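Local structure of phosphoglycerate kinase (Coxiella burnetii, 4NG4) at residues Q255-A260 with V265-P270; R50-I55 with R90-K95; A344-T349 with F366-Q371; I179-A184 with G380-F385. The protein catalyses the reversible transfer of a phosphoryl group between ATP and 3-phosphoglycerate, the first ATP-forming step of glycolysis when run toward ATP. All coordinates share one frame; numbering follows the deposited sequence.

Contact 1: residues Q255-A260 with V265-P270; sequences QFWEKA and VSLPLP
Two aromatic rings of helix 250-263 meet Leu267: Phe256 receives its CD1 methyl edge-on, while Trp257 meets the same methyl at a slant. Leu212 and Leu216 of helix 209-216 also touch Phe256. The motif is a helix end folded against the loop that leaves it, here in the nucleotide-binding domain, with the loop running on to strand 272-276. The first torsion of Phe256 sets CG opposite the backbone N (chi1 -179°), which places the ring so that CE1 comes to 3.8 Å from Leu267 CD1. Trp257 comes less close, with its CD1 at 4.2 Å from Leu267 CD1. One turn on from Phe256, the buried Ala260 makes the closest side-chain approach, its CB 3.5 Å from Leu267 CD1. A single leucine methyl thus touches all three helix side chains, and Ser266 next to it bonds through its backbone to Asp220 and Leu222. Val265 CB is 4.5 Å from Ala260 CB, at the limit of contact. The backbone seals the turn: Val265 N donates to Ala260 O at 3.0 Å, nearly straight at 163°, with the donor tilted 28° from the carbonyl plane.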
loop_
_atom_site.group_PDB
_atom_site.type_symbol
_atom_site.label_atom_id
_atom_site.label_comp_id
_atom_site.label_asym_id
_atom_site.label_seq_id
_atom_site.Cartn_x
_atom_site.Cartn_y
_atom_site.Cartn_z
ATOM N N GLN A 255 -14.098 20.312 -11.251
ATOM C CA GLN A 255 -14.400 19.469 -12.397
ATOM C C GLN A 255 -14.623 18.024 -11.985
ATOM O O GLN A 255 -15.423 17.321 -12.591
ATOM C CB GLN A 255 -13.264 19.532 -13.397
ATOM C CG GLN A 255 -13.585 18.906 -14.728
ATOM C CD GLN A 255 -12.338 18.588 -15.490
ATOM O OE1 GLN A 255 -11.652 17.595 -15.209
ATOM N NE2 GLN A 255 -12.015 19.438 -16.457
ATOM N N PHE A 256 -13.901 17.569 -10.973
ATOM C CA PHE A 256 -14.110 16.216 -10.472
ATOM C C PHE A 256 -15.492 16.087 -9.822
ATOM O O PHE A 256 -16.179 15.079 -9.999
ATOM C CB PHE A 256 -13.022 15.819 -9.481
ATOM C CG PHE A 256 -13.179 14.432 -8.965
ATOM C CD1 PHE A 256 -14.010 14.169 -7.895
ATOM C CD2 PHE A 256 -12.543 13.381 -9.581
ATOM C CE1 PHE A 256 -14.176 12.880 -7.429
ATOM C CE2 PHE A 256 -12.716 12.100 -9.135
ATOM C CZ PHE A 256 -13.537 11.845 -8.054
ATOM N N TRP A 257 -15.895 17.119 -9.083
ATOM C CA TRP A 257 -17.238 17.172 -8.484
ATOM C C TRP A 257 -18.294 17.003 -9.563
ATOM O O TRP A 257 -19.262 16.276 -9.372
ATOM C CB TRP A 257 -17.495 18.493 -7.713
ATOM C CG TRP A 257 -18.780 18.413 -6.906
ATOM C CD1 TRP A 257 -18.936 17.912 -5.634
ATOM C CD2 TRP A 257 -20.079 18.794 -7.340
ATOM N NE1 TRP A 257 -20.250 17.968 -5.255
ATOM C CE2 TRP A 257 -20.977 18.501 -6.286
ATOM C CE3 TRP A 257 -20.577 19.347 -8.519
ATOM C CZ2 TRP A 257 -22.341 18.768 -6.370
ATOM C CZ3 TRP A 257 -21.929 19.609 -8.605
ATOM C CH2 TRP A 257 -22.798 19.326 -7.532
ATOM N N GLU A 258 -18.102 17.688 -10.689
ATOM C CA GLU A 258 -19.073 17.653 -11.784
ATOM C C GLU A 258 -19.123 16.279 -12.462
ATOM O O GLU A 258 -20.195 15.745 -12.694
ATOM C CB GLU A 258 -18.762 18.750 -12.794
ATOM C CG GLU A 258 -19.000 20.145 -12.223
ATOM C CD GLU A 258 -18.603 21.271 -13.179
ATOM O OE1 GLU A 258 -18.169 20.967 -14.327
ATOM O OE2 GLU A 258 -18.729 22.458 -12.772
ATOM N N LYS A 259 -17.957 15.708 -12.750
ATOM C CA LYS A 259 -17.864 14.353 -13.276
ATOM C C LYS A 259 -18.645 13.386 -12.409
ATOM O O LYS A 259 -19.318 12.485 -12.916
ATOM C CB LYS A 259 -16.407 13.886 -13.306
ATOM C CG LYS A 259 -15.595 14.268 -14.559
ATOM C CD LYS A 259 -14.123 14.509 -14.173
ATOM C CE LYS A 259 -13.110 13.938 -15.135
ATOM N NZ LYS A 259 -11.832 13.712 -14.415
ATOM N N ALA A 260 -18.528 13.560 -11.097
ATOM C CA ALA A 260 -19.251 12.718 -10.156
ATOM C C ALA A 260 -20.752 12.891 -10.331
ATOM O O ALA A 260 -21.499 11.911 -10.365
ATOM C CB ALA A 260 -18.838 13.030 -8.744
ATOM N N VAL A 265 -22.491 9.455 -8.914
ATOM C CA VAL A 265 -21.729 8.936 -7.804
ATOM C C VAL A 265 -21.908 9.903 -6.646
ATOM O O VAL A 265 -21.600 11.085 -6.767
ATOM C CB VAL A 265 -20.250 8.835 -8.164
ATOM C CG1 VAL A 265 -19.421 8.608 -6.919
ATOM C CG2 VAL A 265 -20.020 7.725 -9.198
ATOM N N SER A 266 -22.431 9.415 -5.527
ATOM C CA SER A 266 -22.655 10.285 -4.390
ATOM C C SER A 266 -21.322 10.719 -3.793
ATOM O O SER A 266 -20.404 9.930 -3.630
ATOM C CB SER A 266 -23.519 9.607 -3.338
ATOM O OG SER A 266 -23.473 10.354 -2.135
ATOM N N LEU A 267 -21.230 11.992 -3.468
ATOM C CA LEU A 267 -19.984 12.583 -3.078
ATOM C C LEU A 267 -20.282 13.620 -1.987
ATOM O O LEU A 267 -20.106 14.820 -2.188
ATOM C CB LEU A 267 -19.341 13.201 -4.316
ATOM C CG LEU A 267 -17.847 13.443 -4.315
ATOM C CD1 LEU A 267 -17.419 13.964 -5.676
ATOM C CD2 LEU A 267 -17.451 14.416 -3.243
ATOM N N PRO A 268 -20.728 13.148 -0.812
ATOM C CA PRO A 268 -21.114 14.048 0.270
ATOM C C PRO A 268 -19.915 14.701 0.873
ATOM O O PRO A 268 -19.002 14.018 1.277
ATOM C CB PRO A 268 -21.739 13.105 1.300
ATOM C CG PRO A 268 -20.980 11.838 1.139
ATOM C CD PRO A 268 -20.669 11.746 -0.353
ATOM N N LEU A 269 -19.916 16.018 0.917
ATOM C CA LEU A 269 -18.836 16.764 1.545
ATOM C C LEU A 269 -19.196 17.026 2.998
ATOM O O LEU A 269 -20.339 16.869 3.372
ATOM C CB LEU A 269 -18.621 18.080 0.806
ATOM C CG LEU A 269 -17.742 18.068 -0.445
ATOM C CD1 LEU A 269 -17.870 16.787 -1.242
ATOM C CD2 LEU A 269 -18.100 19.288 -1.273
ATOM N N PRO A 270 -18.215 17.422 3.824
ATOM C CA PRO A 270 -18.509 17.787 5.221
ATOM C C PRO A 270 -19.544 18.886 5.307
ATOM O O PRO A 270 -19.344 19.933 4.682
ATOM C CB PRO A 270 -17.160 18.300 5.743
ATOM C CG PRO A 270 -16.130 17.608 4.893
ATOM C CD PRO A 270 -16.767 17.441 3.535
#

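Contact 2: residues R50-I55 with R90-K95; sequences RALPTI and RLLSKK
Leu52 reaches from helix 46-60 toward Leu92 of helix 86-94 and Lys95 just beyond its assigned range; its two methyls both touch Lys95, and CD1 touches Leu92 as well. From CB, the side chain swings away from the backbone N (chi1 -157°) and lifts CG toward the other helix, where the two methyls separate. CD1 touches two residues three apart in sequence, lying 3.7 Å from Lys95 CB and 4.3 Å from Leu92 CD2. CD2 rests on the same lysine carbon, 4.2 Å from Lys95 CB. Only the root of that lysine takes part; its chain bends at several bonds and carries the ammonium end elsewhere, leaving an aliphatic patch for the leucine. One turn further along, Ile55 continues the apolar strip: Ile55 CD1 comes 4.0 Å from Leu92 CD2, the two side chains meeting at about a right angle. Between Leu52 and Ile55 the helix is kinked at Pro53, where the normal backbone bonding is interrupted. Helix 46-60 joins strands 26-31 and 64-69 of the six-stranded parallel sheet, in a beta-alpha-beta crossover, and helix 86-94 follows strand 64-69. Thr54 touches strand 26-31 and helix 176-190, and its OG1 is hydrogen-bonded to Asp150 OD2, whereas Leu92 also touches Ile48 and lies close to Leu33, a predicted substrate-binding residue.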
loop_
_atom_site.group_PDB
_atom_site.type_symbol
_atom_site.label_atom_id
_atom_site.label_comp_id
_atom_site.label_asym_id
_atom_site.label_seq_id
_atom_site.Cartn_x
_atom_site.Cartn_y
_atom_site.Cartn_z
ATOM N N ARG A 50 5.767 -12.579 7.563
ATOM C CA ARG A 50 4.836 -12.601 6.430
ATOM C C ARG A 50 5.404 -13.435 5.266
ATOM O O ARG A 50 4.706 -14.247 4.676
ATOM C CB ARG A 50 4.536 -11.163 5.974
ATOM C CG ARG A 50 3.050 -10.761 5.933
ATOM C CD ARG A 50 2.815 -9.322 6.458
ATOM N NE ARG A 50 3.935 -8.427 6.143
ATOM C CZ ARG A 50 4.078 -7.181 6.594
ATOM N NH1 ARG A 50 3.146 -6.631 7.379
ATOM N NH2 ARG A 50 5.155 -6.472 6.247
ATOM N N ALA A 51 6.681 -13.247 4.962
ATOM C CA ALA A 51 7.327 -13.949 3.855
ATOM C C ALA A 51 7.602 -15.436 4.134
ATOM O O ALA A 51 7.819 -16.211 3.195
ATOM C CB ALA A 51 8.623 -13.239 3.469
ATOM N N LEU A 52 7.589 -15.844 5.400
ATOM C CA LEU A 52 8.015 -17.197 5.756
ATOM C C LEU A 52 7.307 -18.311 4.963
ATOM O O LEU A 52 7.969 -19.129 4.336
ATOM C CB LEU A 52 7.850 -17.434 7.254
ATOM C CG LEU A 52 8.750 -18.533 7.787
ATOM C CD1 LEU A 52 10.182 -18.010 7.848
ATOM C CD2 LEU A 52 8.266 -19.016 9.148
ATOM N N PRO A 53 5.967 -18.339 4.963
ATOM C CA PRO A 53 5.262 -19.474 4.338
ATOM C C PRO A 53 5.671 -19.774 2.890
ATOM O O PRO A 53 5.746 -20.942 2.505
ATOM C CB PRO A 53 3.785 -19.050 4.398
ATOM C CG PRO A 53 3.724 -18.002 5.467
ATOM C CD PRO A 53 5.026 -17.291 5.399
ATOM N N THR A 54 5.911 -18.722 2.104
ATOM C CA THR A 54 6.375 -18.863 0.720
ATOM C C THR A 54 7.679 -19.648 0.679
ATOM O O THR A 54 7.886 -20.481 -0.205
ATOM C CB THR A 54 6.610 -17.488 0.041
ATOM O OG1 THR A 54 5.359 -16.817 -0.148
ATOM C CG2 THR A 54 7.305 -17.654 -1.310
ATOM N N ILE A 55 8.544 -19.383 1.652
ATOM C CA ILE A 55 9.817 -20.077 1.770
ATOM C C ILE A 55 9.618 -21.492 2.351
ATOM O O ILE A 55 10.367 -22.415 2.012
ATOM C CB ILE A 55 10.811 -19.253 2.623
ATOM C CG1 ILE A 55 11.019 -17.858 2.002
ATOM C CG2 ILE A 55 12.146 -19.970 2.725
ATOM C CD1 ILE A 55 11.734 -16.870 2.892
ATOM N N ARG A 90 20.341 -14.661 9.846
ATOM C CA ARG A 90 20.326 -15.325 11.136
ATOM C C ARG A 90 18.882 -15.516 11.583
ATOM O O ARG A 90 18.503 -16.584 12.062
ATOM C CB ARG A 90 21.110 -14.507 12.167
ATOM C CG ARG A 90 22.627 -14.560 11.959
ATOM C CD ARG A 90 23.379 -13.701 12.975
ATOM N NE ARG A 90 23.242 -12.271 12.694
ATOM C CZ ARG A 90 23.766 -11.297 13.441
ATOM N NH1 ARG A 90 24.472 -11.581 14.539
ATOM N NH2 ARG A 90 23.578 -10.029 13.091
ATOM N N LEU A 91 18.074 -14.475 11.410
ATOM C CA LEU A 91 16.687 -14.494 11.863
ATOM C C LEU A 91 15.798 -15.431 11.028
ATOM O O LEU A 91 14.774 -15.898 11.517
ATOM C CB LEU A 91 16.133 -13.064 11.889
ATOM C CG LEU A 91 14.903 -12.752 12.757
ATOM C CD1 LEU A 91 13.623 -12.973 11.978
ATOM C CD2 LEU A 91 14.903 -13.546 14.052
ATOM N N LEU A 92 16.198 -15.710 9.786
ATOM C CA LEU A 92 15.518 -16.697 8.924
ATOM C C LEU A 92 15.806 -18.133 9.343
ATOM O O LEU A 92 14.902 -18.970 9.373
ATOM C CB LEU A 92 15.957 -16.539 7.464
ATOM C CG LEU A 92 15.124 -15.649 6.546
ATOM C CD1 LEU A 92 15.883 -15.399 5.252
ATOM C CD2 LEU A 92 13.786 -16.297 6.265
ATOM N N SER A 93 17.075 -18.426 9.623
ATOM C CA SER A 93 17.494 -19.768 10.041
ATOM C C SER A 93 16.786 -20.145 11.335
ATOM O O SER A 93 16.251 -21.245 11.459
ATOM C CB SER A 93 19.011 -19.830 10.227
ATOM O OG SER A 93 19.684 -19.329 9.081
ATOM N N LYS A 94 16.766 -19.209 12.283
ATOM C CA LYS A 94 16.066 -19.381 13.560
ATOM C C LYS A 94 14.633 -19.861 13.319
ATOM O O LYS A 94 14.127 -20.716 14.049
ATOM C CB LYS A 94 16.080 -18.068 14.364
ATOM C CG LYS A 94 16.011 -18.226 15.877
ATOM C CD LYS A 94 16.661 -17.043 16.599
ATOM C CE LYS A 94 16.579 -17.166 18.126
ATOM N NZ LYS A 94 17.389 -18.292 18.673
ATOM N N LYS A 95 14.001 -19.331 12.275
ATOM C CA LYS A 95 12.641 -19.716 11.916
ATOM C C LYS A 95 12.601 -21.078 11.229
ATOM O O LYS A 95 11.668 -21.850 11.440
ATOM C CB LYS A 95 12.014 -18.665 11.004
ATOM C CG LYS A 95 11.838 -17.278 11.642
ATOM C CD LYS A 95 10.891 -17.312 12.845
ATOM C CE LYS A 95 10.086 -16.023 12.973
ATOM N NZ LYS A 95 10.954 -14.829 13.124
#

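Contact 3: residues A344-T349 with F366-Q371; sequences AVAKST and FNLTDQ
Gln371 folds back at its second torsion (chi2 -72°), and Leu368 turns at its first (chi1 -75°) before extending; together they frame the methyl group of Ala346. The alanine CB points at the loop from the last turn of helix 336-347. Gln371 meets it with its first side-chain carbon, CB lying 3.9 Å from Ala346 CB, while Leu368 offers one branch, its CD2 at 4.2 Å from Ala346 CB. Beyond the bend the glutamine amide lies alongside the helix end, where Gln371 OE1 is 4.0 Å from Ala346 O; both oxygens are acceptors, so they do not bond to each other. The backbones come close here, with the alpha carbons of Ala346 and Gln371 5.4 Å apart, consistent with the small alanine at this point. The loop keeps its form through local bonds. Asn367, with positive phi, ends helix 357-365 in a Schellman motif, and Gln371 N bonds to Leu368 O in the short 3-10 turn. Leu368 also touches Ala342 and Gln343, one turn earlier on helix 336-347. The packing joins two successive crossover connections of the nucleotide-binding domain, those before and after strand 351-354. Phe366, at the start of the loop, packs on Thr338, a residue of the magnesium site. The contact is one of aliphatic carbon on aliphatic carbon at the surface, without a hydrogen bond between the two segments, so it probably depends on fit of shape rather than on polar pairing.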
loop_
_atom_site.group_PDB
_atom_site.type_symbol
_atom_site.label_atom_id
_atom_site.label_comp_id
_atom_site.label_asym_id
_atom_site.label_seq_id
_atom_site.Cartn_x
_atom_site.Cartn_y
_atom_site.Cartn_z
ATOM N N ALA A 344 -17.047 2.423 12.314
ATOM C CA ALA A 344 -18.126 2.109 11.372
ATOM C C ALA A 344 -17.711 1.018 10.371
ATOM O O ALA A 344 -18.476 0.092 10.108
ATOM C CB ALA A 344 -18.596 3.364 10.651
ATOM N N VAL A 345 -16.491 1.115 9.846
ATOM C CA VAL A 345 -15.964 0.099 8.928
ATOM C C VAL A 345 -15.797 -1.240 9.658
ATOM O O VAL A 345 -16.086 -2.303 9.099
ATOM C CB VAL A 345 -14.605 0.523 8.322
ATOM C CG1 VAL A 345 -14.097 -0.509 7.311
ATOM C CG2 VAL A 345 -14.723 1.891 7.652
ATOM N N ALA A 346 -15.343 -1.185 10.908
ATOM C CA ALA A 346 -15.201 -2.393 11.721
ATOM C C ALA A 346 -16.554 -3.104 11.918
ATOM O O ALA A 346 -16.747 -4.221 11.406
ATOM C CB ALA A 346 -14.559 -2.061 13.070
ATOM N N LYS A 347 -17.479 -2.448 12.631
ATOM C CA LYS A 347 -18.827 -2.986 12.883
ATOM C C LYS A 347 -19.488 -3.450 11.586
ATOM O O LYS A 347 -20.233 -4.428 11.577
ATOM C CB LYS A 347 -19.736 -1.938 13.542
ATOM C CG LYS A 347 -19.314 -1.468 14.939
ATOM C CD LYS A 347 -20.173 -0.283 15.405
ATOM C CE LYS A 347 -19.448 0.636 16.397
ATOM N NZ LYS A 347 -20.026 2.018 16.439
ATOM N N SER A 348 -19.194 -2.740 10.497
ATOM C CA SER A 348 -19.793 -3.034 9.210
ATOM C C SER A 348 -19.480 -4.424 8.689
ATOM O O SER A 348 -18.521 -5.071 9.083
ATOM C CB SER A 348 -19.391 -2.000 8.160
ATOM O OG SER A 348 -19.858 -2.390 6.875
ATOM N N THR A 349 -20.326 -4.845 7.771
ATOM C CA THR A 349 -20.372 -6.203 7.269
ATOM C C THR A 349 -19.746 -6.291 5.880
ATOM O O THR A 349 -19.591 -7.370 5.327
ATOM C CB THR A 349 -21.843 -6.672 7.212
ATOM O OG1 THR A 349 -21.885 -8.043 6.866
ATOM C CG2 THR A 349 -22.660 -5.878 6.183
ATOM N N PHE A 366 -6.368 3.426 17.659
ATOM C CA PHE A 366 -7.698 3.064 18.139
ATOM C C PHE A 366 -7.818 1.549 18.383
ATOM O O PHE A 366 -8.898 1.056 18.715
ATOM C CB PHE A 366 -8.755 3.512 17.115
ATOM C CG PHE A 366 -8.607 4.944 16.652
ATOM C CD1 PHE A 366 -8.401 5.974 17.565
ATOM C CD2 PHE A 366 -8.701 5.263 15.301
ATOM C CE1 PHE A 366 -8.277 7.291 17.141
ATOM C CE2 PHE A 366 -8.590 6.585 14.860
ATOM C CZ PHE A 366 -8.379 7.596 15.784
ATOM N N ASN A 367 -6.700 0.832 18.237
ATOM C CA ASN A 367 -6.654 -0.643 18.284
ATOM C C ASN A 367 -7.815 -1.308 17.553
ATOM O O ASN A 367 -8.576 -2.072 18.141
ATOM C CB ASN A 367 -6.541 -1.152 19.729
ATOM C CG ASN A 367 -5.175 -0.856 20.350
ATOM O OD1 ASN A 367 -5.042 -0.729 21.573
ATOM N ND2 ASN A 367 -4.151 -0.746 19.505
ATOM N N LEU A 368 -7.934 -0.990 16.263
ATOM C CA LEU A 368 -8.945 -1.584 15.390
ATOM C C LEU A 368 -8.367 -2.350 14.186
ATOM O O LEU A 368 -9.131 -2.845 13.350
ATOM C CB LEU A 368 -9.889 -0.486 14.895
ATOM C CG LEU A 368 -10.889 0.009 15.930
ATOM C CD1 LEU A 368 -11.551 1.267 15.435
ATOM C CD2 LEU A 368 -11.921 -1.063 16.249
ATOM N N THR A 369 -7.039 -2.471 14.117
ATOM C CA THR A 369 -6.353 -3.073 12.964
ATOM C C THR A 369 -6.862 -4.470 12.531
ATOM O O THR A 369 -7.146 -4.698 11.352
ATOM C CB THR A 369 -4.833 -3.136 13.212
ATOM O OG1 THR A 369 -4.308 -1.808 13.283
ATOM C CG2 THR A 369 -4.134 -3.873 12.093
ATOM N N ASP A 370 -6.989 -5.405 13.463
ATOM C CA ASP A 370 -7.415 -6.752 13.079
ATOM C C ASP A 370 -8.922 -6.868 12.725
ATOM O O ASP A 370 -9.385 -7.957 12.367
ATOM C CB ASP A 370 -6.982 -7.807 14.125
ATOM C CG ASP A 370 -7.637 -7.619 15.502
ATOM O OD1 ASP A 370 -8.614 -6.845 15.646
ATOM O OD2 ASP A 370 -7.162 -8.274 16.458
ATOM N N GLN A 371 -9.677 -5.770 12.822
ATOM C CA GLN A 371 -11.114 -5.780 12.472
ATOM C C GLN A 371 -11.399 -5.405 11.008
ATOM O O GLN A 371 -12.518 -5.589 10.538
ATOM C CB GLN A 371 -11.935 -4.900 13.441
ATOM C CG GLN A 371 -12.499 -5.660 14.660
ATOM C CD GLN A 371 -13.646 -6.597 14.298
ATOM O OE1 GLN A 371 -14.811 -6.200 14.256
ATOM N NE2 GLN A 371 -13.318 -7.848 14.043
#

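Contact 4: residues I179-A184 with G380-F385; sequences ISEVEA and GAFLEF
Along helix 176-190 the reach toward helix 380-387 begins at Glu181 and passes to Val182, meeting Phe382 and Phe385 in that order. Glu181 leaves the helix with CG opposite the backbone N (chi1 -170°), which carries its carboxylate to the neighbouring helix. There OE2 faces the rim of the Phe382 ring, almost level with it and 4.4 Å from CD1 of Phe382. The stronger partners of the Glu181 carboxylate lie just before helix 380-387: Tyr374 OH bonds to OE1 and Ser376 OG to OE2. Val182 follows with a branch methyl, CG2 4.4 Å from CZ of Phe385, a loose apolar touch. Leu185, one turn on, packs against both phenylalanines and carries the strip further. These two helices belong to the region where the two domains of phosphoglycerate kinase meet, and in this family that region serves as a hinge. Phe382 also stands close to Gly356, predicted to bind ATP, and about 7 Å from the bound ADP. Two hydroxyl partners, one on each oxygen, probably stabilise the buried carboxylate of Glu181, while the single loose touch of Val182 on Phe385 would be compatible with movement at the hinge.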
loop_
_atom_site.group_PDB
_atom_site.type_symbol
_atom_site.label_atom_id
_atom_site.label_comp_id
_atom_site.label_asym_id
_atom_site.label_seq_id
_atom_site.Cartn_x
_atom_site.Cartn_y
_atom_site.Cartn_z
ATOM N N ILE A 179 -0.159 -12.758 -4.383
ATOM C CA ILE A 179 -1.485 -13.316 -4.644
ATOM C C ILE A 179 -2.533 -12.811 -3.651
ATOM O O ILE A 179 -3.608 -12.384 -4.062
ATOM C CB ILE A 179 -1.500 -14.858 -4.656
ATOM C CG1 ILE A 179 -0.767 -15.395 -5.886
ATOM C CG2 ILE A 179 -2.924 -15.374 -4.670
ATOM C CD1 ILE A 179 -0.511 -16.891 -5.841
ATOM N N SER A 180 -2.241 -12.860 -2.355
ATOM C CA SER A 180 -3.197 -12.370 -1.366
ATOM C C SER A 180 -3.503 -10.909 -1.632
ATOM O O SER A 180 -4.671 -10.522 -1.743
ATOM C CB SER A 180 -2.667 -12.540 0.060
ATOM O OG SER A 180 -2.265 -13.882 0.288
ATOM N N GLU A 181 -2.444 -10.110 -1.755
ATOM C CA GLU A 181 -2.586 -8.678 -1.980
ATOM C C GLU A 181 -3.369 -8.388 -3.262
ATOM O O GLU A 181 -4.259 -7.550 -3.256
ATOM C CB GLU A 181 -1.224 -7.985 -2.016
ATOM C CG GLU A 181 -1.317 -6.449 -2.013
ATOM C CD GLU A 181 -1.084 -5.798 -0.651
ATOM O OE1 GLU A 181 -0.767 -6.492 0.334
ATOM O OE2 GLU A 181 -1.202 -4.568 -0.580
ATOM N N VAL A 182 -3.056 -9.065 -4.359
ATOM C CA VAL A 182 -3.802 -8.819 -5.590
ATOM C C VAL A 182 -5.259 -9.256 -5.422
ATOM O O VAL A 182 -6.170 -8.529 -5.801
ATOM C CB VAL A 182 -3.184 -9.498 -6.833
ATOM C CG1 VAL A 182 -3.276 -11.012 -6.733
ATOM C CG2 VAL A 182 -3.879 -9.018 -8.094
ATOM N N GLU A 183 -5.475 -10.428 -4.831
ATOM C CA GLU A 183 -6.832 -10.937 -4.617
ATOM C C GLU A 183 -7.686 -9.907 -3.887
ATOM O O GLU A 183 -8.782 -9.595 -4.330
ATOM C CB GLU A 183 -6.820 -12.250 -3.825
ATOM C CG GLU A 183 -6.685 -13.495 -4.685
ATOM C CD GLU A 183 -6.771 -14.783 -3.873
ATOM O OE1 GLU A 183 -6.863 -15.873 -4.492
ATOM O OE2 GLU A 183 -6.751 -14.702 -2.620
ATOM N N ALA A 184 -7.167 -9.380 -2.781
ATOM C CA ALA A 184 -7.903 -8.437 -1.939
ATOM C C ALA A 184 -8.188 -7.126 -2.653
ATOM O O ALA A 184 -9.335 -6.685 -2.724
ATOM C CB ALA A 184 -7.139 -8.168 -0.666
ATOM N N GLY A 380 3.187 2.634 -1.359
ATOM C CA GLY A 380 3.134 3.178 -2.720
ATOM C C GLY A 380 2.531 2.259 -3.768
ATOM O O GLY A 380 1.777 2.704 -4.636
ATOM N N ALA A 381 2.874 0.979 -3.702
ATOM C CA ALA A 381 2.350 0.008 -4.650
ATOM C C ALA A 381 0.870 -0.179 -4.404
ATOM O O ALA A 381 0.109 -0.350 -5.345
ATOM C CB ALA A 381 3.076 -1.305 -4.538
ATOM N N PHE A 382 0.452 -0.121 -3.143
ATOM C CA PHE A 382 -0.977 -0.157 -2.820
ATOM C C PHE A 382 -1.710 0.956 -3.563
ATOM O O PHE A 382 -2.711 0.715 -4.233
ATOM C CB PHE A 382 -1.193 -0.018 -1.307
ATOM C CG PHE A 382 -2.620 0.236 -0.917
ATOM C CD1 PHE A 382 -3.503 -0.821 -0.742
ATOM C CD2 PHE A 382 -3.080 1.530 -0.723
ATOM C CE1 PHE A 382 -4.830 -0.587 -0.388
ATOM C CE2 PHE A 382 -4.399 1.777 -0.375
ATOM C CZ PHE A 382 -5.278 0.716 -0.208
ATOM N N LEU A 383 -1.181 2.174 -3.437
ATOM C CA LEU A 383 -1.778 3.371 -4.035
ATOM C C LEU A 383 -1.761 3.325 -5.560
ATOM O O LEU A 383 -2.808 3.473 -6.165
ATOM C CB LEU A 383 -1.084 4.646 -3.522
ATOM C CG LEU A 383 -1.352 4.939 -2.025
ATOM C CD1 LEU A 383 -0.294 5.867 -1.340
ATOM C CD2 LEU A 383 -2.771 5.487 -1.833
ATOM N N GLU A 384 -0.598 3.087 -6.177
ATOM C CA GLU A 384 -0.515 3.010 -7.656
ATOM C C GLU A 384 -1.458 1.978 -8.300
ATOM O O GLU A 384 -1.899 2.170 -9.442
ATOM C CB GLU A 384 0.933 2.772 -8.129
ATOM C CG GLU A 384 1.833 3.987 -7.901
ATOM C CD GLU A 384 3.119 3.976 -8.711
ATOM O OE1 GLU A 384 3.498 2.915 -9.259
ATOM O OE2 GLU A 384 3.754 5.052 -8.789
ATOM N N PHE A 385 -1.759 0.902 -7.572
ATOM C CA PHE A 385 -2.637 -0.155 -8.091
ATOM C C PHE A 385 -4.071 0.345 -8.156
ATOM O O PHE A 385 -4.746 0.190 -9.174
ATOM C CB PHE A 385 -2.549 -1.427 -7.238
ATOM C CG PHE A 385 -3.237 -2.603 -7.851
ATOM C CD1 PHE A 385 -2.579 -3.402 -8.777
ATOM C CD2 PHE A 385 -4.546 -2.908 -7.515
ATOM C CE1 PHE A 385 -3.208 -4.481 -9.352
ATOM C CE2 PHE A 385 -5.180 -3.994 -8.082
ATOM C CZ PHE A 385 -4.511 -4.781 -9.004
#

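Overall arrangement
Contact 2 lies in the domain of the six-stranded sheet, and contacts 1 and 3 in the nucleotide-binding domain; contact 4 sits near the centre of the molecule, where the two halves meet. Contacts 1 and 2 lie on opposite sides of the chain's centre, about 46 Å apart between their centres. Contact 3 is a surface contact, while the other three are partly buried. Contact 1 alone carries a backbone hydrogen bond across its segments, as suits a helix and its own following loop; contacts 2 and 3 rely on aliphatic packing between separate elements. Contact 4 adds a carboxylate beside an aromatic edge. Helix 176-190, which carries one segment of contact 4, also touches Thr54 on the helix of contact 2.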